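Local coordinates for protein DNA ligase (Aquifex aeolicus, PDB 3QWU) that probably uses ATP to join nucleic acid strands through an adenylated intermediate, and binds adenosine and calcium, at residues L27-P40 / T43-H56. Numbering follows the deposited sequence.
With ADN (adenosine), chain C.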
# COMPACT_ATOMS: atom_id res chain seq x y z
N LEU A 27 -35.55 10.89 -14.54
CA LEU A 27 -34.87 10.45 -15.73
C LEU A 27 -34.45 9.03 -15.49
O LEU A 27 -33.96 8.70 -14.41
CB LEU A 27 -33.61 11.28 -16.03
CG LEU A 27 -33.69 12.76 -16.40
CD1 LEU A 27 -34.17 13.62 -15.22
CD2 LEU A 27 -32.31 13.25 -16.87
N GLU A 28 -34.61 8.21 -16.52
CA GLU A 28 -34.18 6.82 -16.51
C GLU A 28 -33.04 6.73 -17.50
O GLU A 28 -33.18 7.21 -18.62
CB GLU A 28 -35.34 5.93 -16.94
CG GLU A 28 -35.32 4.58 -16.25
CD GLU A 28 -36.61 3.77 -16.50
OE1 GLU A 28 -37.65 4.35 -16.91
OE2 GLU A 28 -36.56 2.54 -16.28
N TYR A 29 -31.91 6.16 -17.08
CA TYR A 29 -30.71 6.18 -17.93
C TYR A 29 -29.83 4.97 -17.68
O TYR A 29 -30.03 4.23 -16.72
CB TYR A 29 -29.91 7.51 -17.78
CG TYR A 29 -29.28 7.80 -16.42
CD1 TYR A 29 -27.90 7.84 -16.24
CD2 TYR A 29 -30.07 8.08 -15.31
CE1 TYR A 29 -27.32 8.15 -14.98
CE2 TYR A 29 -29.51 8.38 -14.05
CZ TYR A 29 -28.15 8.41 -13.89
OH TYR A 29 -27.65 8.69 -12.62
N LEU A 30 -28.88 4.74 -18.59
CA LEU A 30 -27.87 3.69 -18.42
C LEU A 30 -26.55 4.35 -18.07
O LEU A 30 -26.22 5.40 -18.65
CB LEU A 30 -27.75 2.87 -19.69
CG LEU A 30 -29.02 2.06 -20.06
CD1 LEU A 30 -30.15 2.94 -20.72
CD2 LEU A 30 -28.65 0.92 -20.95
N ARG A 31 -25.82 3.77 -17.12
CA ARG A 31 -24.60 4.38 -16.58
C ARG A 31 -23.43 3.42 -16.62
O ARG A 31 -23.52 2.31 -16.10
CB ARG A 31 -24.83 4.77 -15.12
CG ARG A 31 -23.63 5.41 -14.45
CD ARG A 31 -23.95 5.80 -13.03
NE ARG A 31 -23.98 4.65 -12.13
CZ ARG A 31 -22.92 4.10 -11.52
NH1 ARG A 31 -21.70 4.55 -11.71
NH2 ARG A 31 -23.09 3.09 -10.70
N PHE A 32 -22.34 3.85 -17.23
CA PHE A 32 -21.11 3.04 -17.27
C PHE A 32 -20.38 3.11 -15.94
O PHE A 32 -19.79 4.13 -15.58
CB PHE A 32 -20.19 3.48 -18.42
CG PHE A 32 -20.51 2.79 -19.71
CD1 PHE A 32 -21.44 3.31 -20.58
CD2 PHE A 32 -19.92 1.57 -20.02
CE1 PHE A 32 -21.75 2.64 -21.78
CE2 PHE A 32 -20.23 0.87 -21.20
CZ PHE A 32 -21.13 1.40 -22.08
N ASN A 33 -20.42 2.01 -15.20
CA ASN A 33 -19.86 1.96 -13.86
C ASN A 33 -18.35 1.82 -13.89
O ASN A 33 -17.66 2.29 -13.00
CB ASN A 33 -20.48 0.81 -13.07
CG ASN A 33 -19.99 0.77 -11.64
OD1 ASN A 33 -20.42 1.57 -10.82
ND2 ASN A 33 -19.09 -0.18 -11.34
N ASP A 34 -17.85 1.14 -14.92
CA ASP A 34 -16.42 1.01 -15.18
C ASP A 34 -16.14 1.26 -16.64
O ASP A 34 -17.06 1.28 -17.46
CB ASP A 34 -15.94 -0.42 -14.87
CG ASP A 34 -15.55 -0.62 -13.42
OD1 ASP A 34 -15.04 0.33 -12.76
OD2 ASP A 34 -15.77 -1.76 -12.93
N ASP A 35 -14.85 1.41 -16.95
CA ASP A 35 -14.38 1.35 -18.33
C ASP A 35 -14.81 0.03 -18.92
O ASP A 35 -14.83 -1.00 -18.24
CB ASP A 35 -12.86 1.45 -18.40
CG ASP A 35 -12.33 2.79 -17.95
OD1 ASP A 35 -13.05 3.80 -18.04
OD2 ASP A 35 -11.18 2.84 -17.48
N TYR A 36 -15.20 0.07 -20.18
CA TYR A 36 -15.52 -1.14 -20.92
C TYR A 36 -15.26 -0.90 -22.41
O TYR A 36 -15.90 -0.04 -23.04
CB TYR A 36 -16.97 -1.56 -20.66
CG TYR A 36 -17.35 -2.93 -21.24
CD1 TYR A 36 -18.43 -3.06 -22.10
CD2 TYR A 36 -16.60 -4.08 -20.93
CE1 TYR A 36 -18.77 -4.31 -22.64
CE2 TYR A 36 -16.93 -5.33 -21.47
CZ TYR A 36 -18.02 -5.44 -22.32
OH TYR A 36 -18.37 -6.66 -22.86
N LYS A 37 -14.31 -1.67 -22.96
CA LYS A 37 -14.02 -1.65 -24.40
C LYS A 37 -13.93 -0.20 -24.92
O LYS A 37 -14.65 0.19 -25.86
CB LYS A 37 -15.07 -2.47 -25.17
CG LYS A 37 -14.62 -3.89 -25.59
CD LYS A 37 -15.19 -4.31 -26.97
CE LYS A 37 -14.13 -4.97 -27.88
NZ LYS A 37 -12.94 -4.08 -28.13
N ASP A 38 -13.06 0.58 -24.25
CA ASP A 38 -12.75 1.99 -24.61
C ASP A 38 -13.84 3.03 -24.29
O ASP A 38 -13.58 4.23 -24.44
CB ASP A 38 -12.35 2.14 -26.10
CG ASP A 38 -11.39 1.05 -26.56
OD1 ASP A 38 -11.55 0.57 -27.70
OD2 ASP A 38 -10.49 0.66 -25.79
N ILE A 39 -15.04 2.60 -23.87
CA ILE A 39 -16.07 3.52 -23.36
C ILE A 39 -15.68 3.95 -21.97
O ILE A 39 -15.71 3.15 -21.04
CB ILE A 39 -17.48 2.86 -23.25
CG1 ILE A 39 -17.94 2.28 -24.60
CG2 ILE A 39 -18.52 3.86 -22.69
CD1 ILE A 39 -17.77 3.19 -25.75
N PRO A 40 -15.31 5.21 -21.81
CA PRO A 40 -14.90 5.59 -20.45
C PRO A 40 -16.06 5.51 -19.44
O PRO A 40 -17.22 5.77 -19.78
CB PRO A 40 -14.39 7.01 -20.63
CG PRO A 40 -15.06 7.52 -21.81
CD PRO A 40 -15.33 6.36 -22.72
N THR A 43 -19.87 7.36 -18.53
CA THR A 43 -20.68 7.52 -19.71
C THR A 43 -22.11 7.20 -19.34
O THR A 43 -22.37 6.22 -18.64
CB THR A 43 -20.15 6.63 -20.85
OG1 THR A 43 -18.84 7.10 -21.19
CG2 THR A 43 -21.07 6.63 -22.08
N ALA A 44 -23.02 8.08 -19.76
CA ALA A 44 -24.42 8.06 -19.37
C ALA A 44 -25.19 8.07 -20.65
O ALA A 44 -25.01 8.99 -21.43
CB ALA A 44 -24.77 9.28 -18.59
N ILE A 45 -26.03 7.06 -20.85
CA ILE A 45 -26.85 6.95 -22.05
C ILE A 45 -28.28 7.34 -21.69
O ILE A 45 -28.94 6.63 -20.93
CB ILE A 45 -26.87 5.50 -22.64
CG1 ILE A 45 -25.44 5.02 -22.91
CG2 ILE A 45 -27.74 5.44 -23.93
CD1 ILE A 45 -25.30 3.52 -23.14
N PHE A 46 -28.74 8.46 -22.25
CA PHE A 46 -30.11 8.89 -22.11
C PHE A 46 -30.84 8.59 -23.38
O PHE A 46 -30.23 8.37 -24.42
CB PHE A 46 -30.14 10.38 -21.81
CG PHE A 46 -29.53 10.74 -20.48
CD1 PHE A 46 -30.32 10.76 -19.32
CD2 PHE A 46 -28.19 11.06 -20.38
CE1 PHE A 46 -29.78 11.12 -18.08
CE2 PHE A 46 -27.63 11.43 -19.14
CZ PHE A 46 -28.44 11.44 -17.98
N LYS A 47 -32.16 8.61 -23.35
CA LYS A 47 -32.93 8.23 -24.54
C LYS A 47 -32.61 9.15 -25.73
O LYS A 47 -32.53 8.69 -26.86
CB LYS A 47 -34.43 8.22 -24.23
CG LYS A 47 -35.36 7.87 -25.43
CD LYS A 47 -36.11 9.12 -26.02
CE LYS A 47 -36.64 8.91 -27.46
NZ LYS A 47 -36.70 10.22 -28.19
N ASP A 48 -32.43 10.44 -25.46
CA ASP A 48 -32.28 11.45 -26.53
C ASP A 48 -30.82 11.76 -26.86
O ASP A 48 -30.55 12.41 -27.89
CB ASP A 48 -32.95 12.79 -26.13
CG ASP A 48 -34.46 12.69 -26.03
OD1 ASP A 48 -35.12 12.43 -27.05
OD2 ASP A 48 -34.99 12.90 -24.93
N PHE A 49 -29.90 11.37 -25.98
CA PHE A 49 -28.47 11.60 -26.20
C PHE A 49 -27.55 10.86 -25.24
O PHE A 49 -27.99 10.40 -24.19
CB PHE A 49 -28.14 13.09 -26.11
CG PHE A 49 -28.69 13.77 -24.91
CD1 PHE A 49 -29.92 14.45 -24.99
CD2 PHE A 49 -28.00 13.73 -23.70
CE1 PHE A 49 -30.44 15.08 -23.87
CE2 PHE A 49 -28.50 14.36 -22.56
CZ PHE A 49 -29.72 15.04 -22.63
N ILE A 50 -26.28 10.75 -25.64
CA ILE A 50 -25.24 10.24 -24.79
C ILE A 50 -24.33 11.39 -24.24
O ILE A 50 -23.99 12.36 -24.94
CB ILE A 50 -24.39 9.17 -25.49
CG1 ILE A 50 -25.29 7.99 -25.87
CG2 ILE A 50 -23.23 8.74 -24.54
CD1 ILE A 50 -24.69 7.06 -26.92
N ILE A 51 -24.03 11.29 -22.95
CA ILE A 51 -23.10 12.21 -22.32
C ILE A 51 -21.92 11.34 -22.08
O ILE A 51 -21.96 10.43 -21.24
CB ILE A 51 -23.62 12.82 -21.00
CG1 ILE A 51 -25.04 13.40 -21.17
CG2 ILE A 51 -22.64 13.90 -20.53
CD1 ILE A 51 -25.08 14.74 -21.92
N TRP A 52 -20.86 11.56 -22.85
CA TRP A 52 -19.68 10.74 -22.73
C TRP A 52 -19.00 11.08 -21.41
O TRP A 52 -19.10 12.21 -20.93
CB TRP A 52 -18.73 10.88 -23.93
CG TRP A 52 -19.23 10.11 -25.12
CD1 TRP A 52 -20.16 10.52 -26.05
CD2 TRP A 52 -18.86 8.79 -25.50
NE1 TRP A 52 -20.37 9.54 -26.98
CE2 TRP A 52 -19.59 8.46 -26.66
CE3 TRP A 52 -17.97 7.85 -24.98
CZ2 TRP A 52 -19.44 7.23 -27.31
CZ3 TRP A 52 -17.84 6.63 -25.62
CH2 TRP A 52 -18.56 6.33 -26.76
N GLY A 53 -18.42 10.04 -20.82
CA GLY A 53 -17.62 10.12 -19.61
C GLY A 53 -16.39 11.00 -19.81
O GLY A 53 -15.92 11.12 -20.92
N TYR A 54 -15.92 11.64 -18.75
CA TYR A 54 -14.71 12.47 -18.84
C TYR A 54 -13.58 11.50 -18.86
O TYR A 54 -13.56 10.61 -18.03
CB TYR A 54 -14.55 13.45 -17.67
CG TYR A 54 -13.55 14.52 -17.99
CD1 TYR A 54 -12.25 14.44 -17.53
CD2 TYR A 54 -13.91 15.59 -18.74
CE1 TYR A 54 -11.32 15.44 -17.82
CE2 TYR A 54 -13.00 16.60 -19.01
CZ TYR A 54 -11.70 16.50 -18.58
OH TYR A 54 -10.83 17.49 -18.86
N PRO A 55 -12.69 11.60 -19.86
CA PRO A 55 -11.65 10.62 -20.09
C PRO A 55 -10.44 10.82 -19.14
O PRO A 55 -10.24 11.91 -18.60
CB PRO A 55 -11.27 10.87 -21.55
CG PRO A 55 -11.49 12.30 -21.74
CD PRO A 55 -12.65 12.69 -20.84
N HIS A 56 -9.69 9.74 -18.91
CA HIS A 56 -8.59 9.71 -17.95
C HIS A 56 -7.45 10.61 -18.44
O HIS A 56 -7.05 10.52 -19.59
CB HIS A 56 -8.08 8.25 -17.75
CG HIS A 56 -9.08 7.35 -17.07
ND1 HIS A 56 -9.51 7.55 -15.77
CD2 HIS A 56 -9.75 6.25 -17.52
CE1 HIS A 56 -10.41 6.62 -15.45
NE2 HIS A 56 -10.57 5.82 -16.49
O5' ADN C . -8.28 13.52 -13.95
C5' ADN C . -7.96 14.87 -13.64
C4' ADN C . -9.12 15.51 -12.88
O4' ADN C . -8.77 16.83 -12.37
C3' ADN C . -10.32 15.72 -13.80
O3' ADN C . -11.23 14.63 -13.86
C2' ADN C . -10.97 17.00 -13.27
O2' ADN C . -12.10 16.69 -12.47
C1' ADN C . -9.91 17.70 -12.42
N9 ADN C . -9.48 19.00 -12.96
C8 ADN C . -9.24 20.09 -12.20
N7 ADN C . -8.84 21.15 -12.94
C5 ADN C . -8.80 20.70 -14.22
C6 ADN C . -8.42 21.30 -15.50
N6 ADN C . -8.03 22.61 -15.50
N1 ADN C . -8.54 20.54 -16.63
C2 ADN C . -8.93 19.24 -16.57
N3 ADN C . -9.26 18.61 -15.40
C4 ADN C . -9.23 19.29 -14.24
O HOH W 1 -33.49 9.30 -20.70
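Leu-30 and Ile-45 form an antiparallel hydrogen-bonded pair, Leu-30 N giving to Ile-45 O and Ile-45 N to Leu-30 O, while Phe-32 N adds a nearly straight bond to Thr-43 O (2.8 Å). Beyond this ladder, one water links Glu-28 O to Lys-47 N.

In the apolar packing, a chi1 of 65°, with CG between the backbone N and the carbonyl carbon, lays the Tyr-29 ring alongside that of Phe-46, the nearly parallel planes (14°) so displaced that little of one ring lies over the other. Tyr-29 CB sits over the Phe-46 face, a CH-pi contact 4.0 Å from the ring centroid. Leu-27 CD2 reaches Phe-46 CE1 at 3.5 Å. Farther along, Ile-39 CG2 lies over the centre of the Phe-32 ring, whereas Ile-39 CD1 meets the edge of Trp-52 at CH2 (3.4 Å).

The arrangement is a beta hairpin of strands 27-32 and 44-45 with a long connection, set centrally in a four-stranded antiparallel sheet whose outer strands are 19-24 and 50-51; past it, Tyr-54 enters the adenosine pocket.

Polar side chains secure that connection. Thr-43 OG1 donates to Pro-40 O at a short 2.5 Å and accepts from Gly-53 N (3.0 Å), so one hydroxyl ties the Pro-40 carbonyl to the Gly-53 amide. A valine here would probably leave Gly-53 N without this acceptor and Pro-40 O with just the weak bond from Thr-43 N. Nearer the adenosine, His-56 NE2 donates to the syn lone pair of Asp-35 OD2 (3.2 Å), ring and carboxylate 82° apart, while Asp-35 OD1 takes the Arg-41 amide.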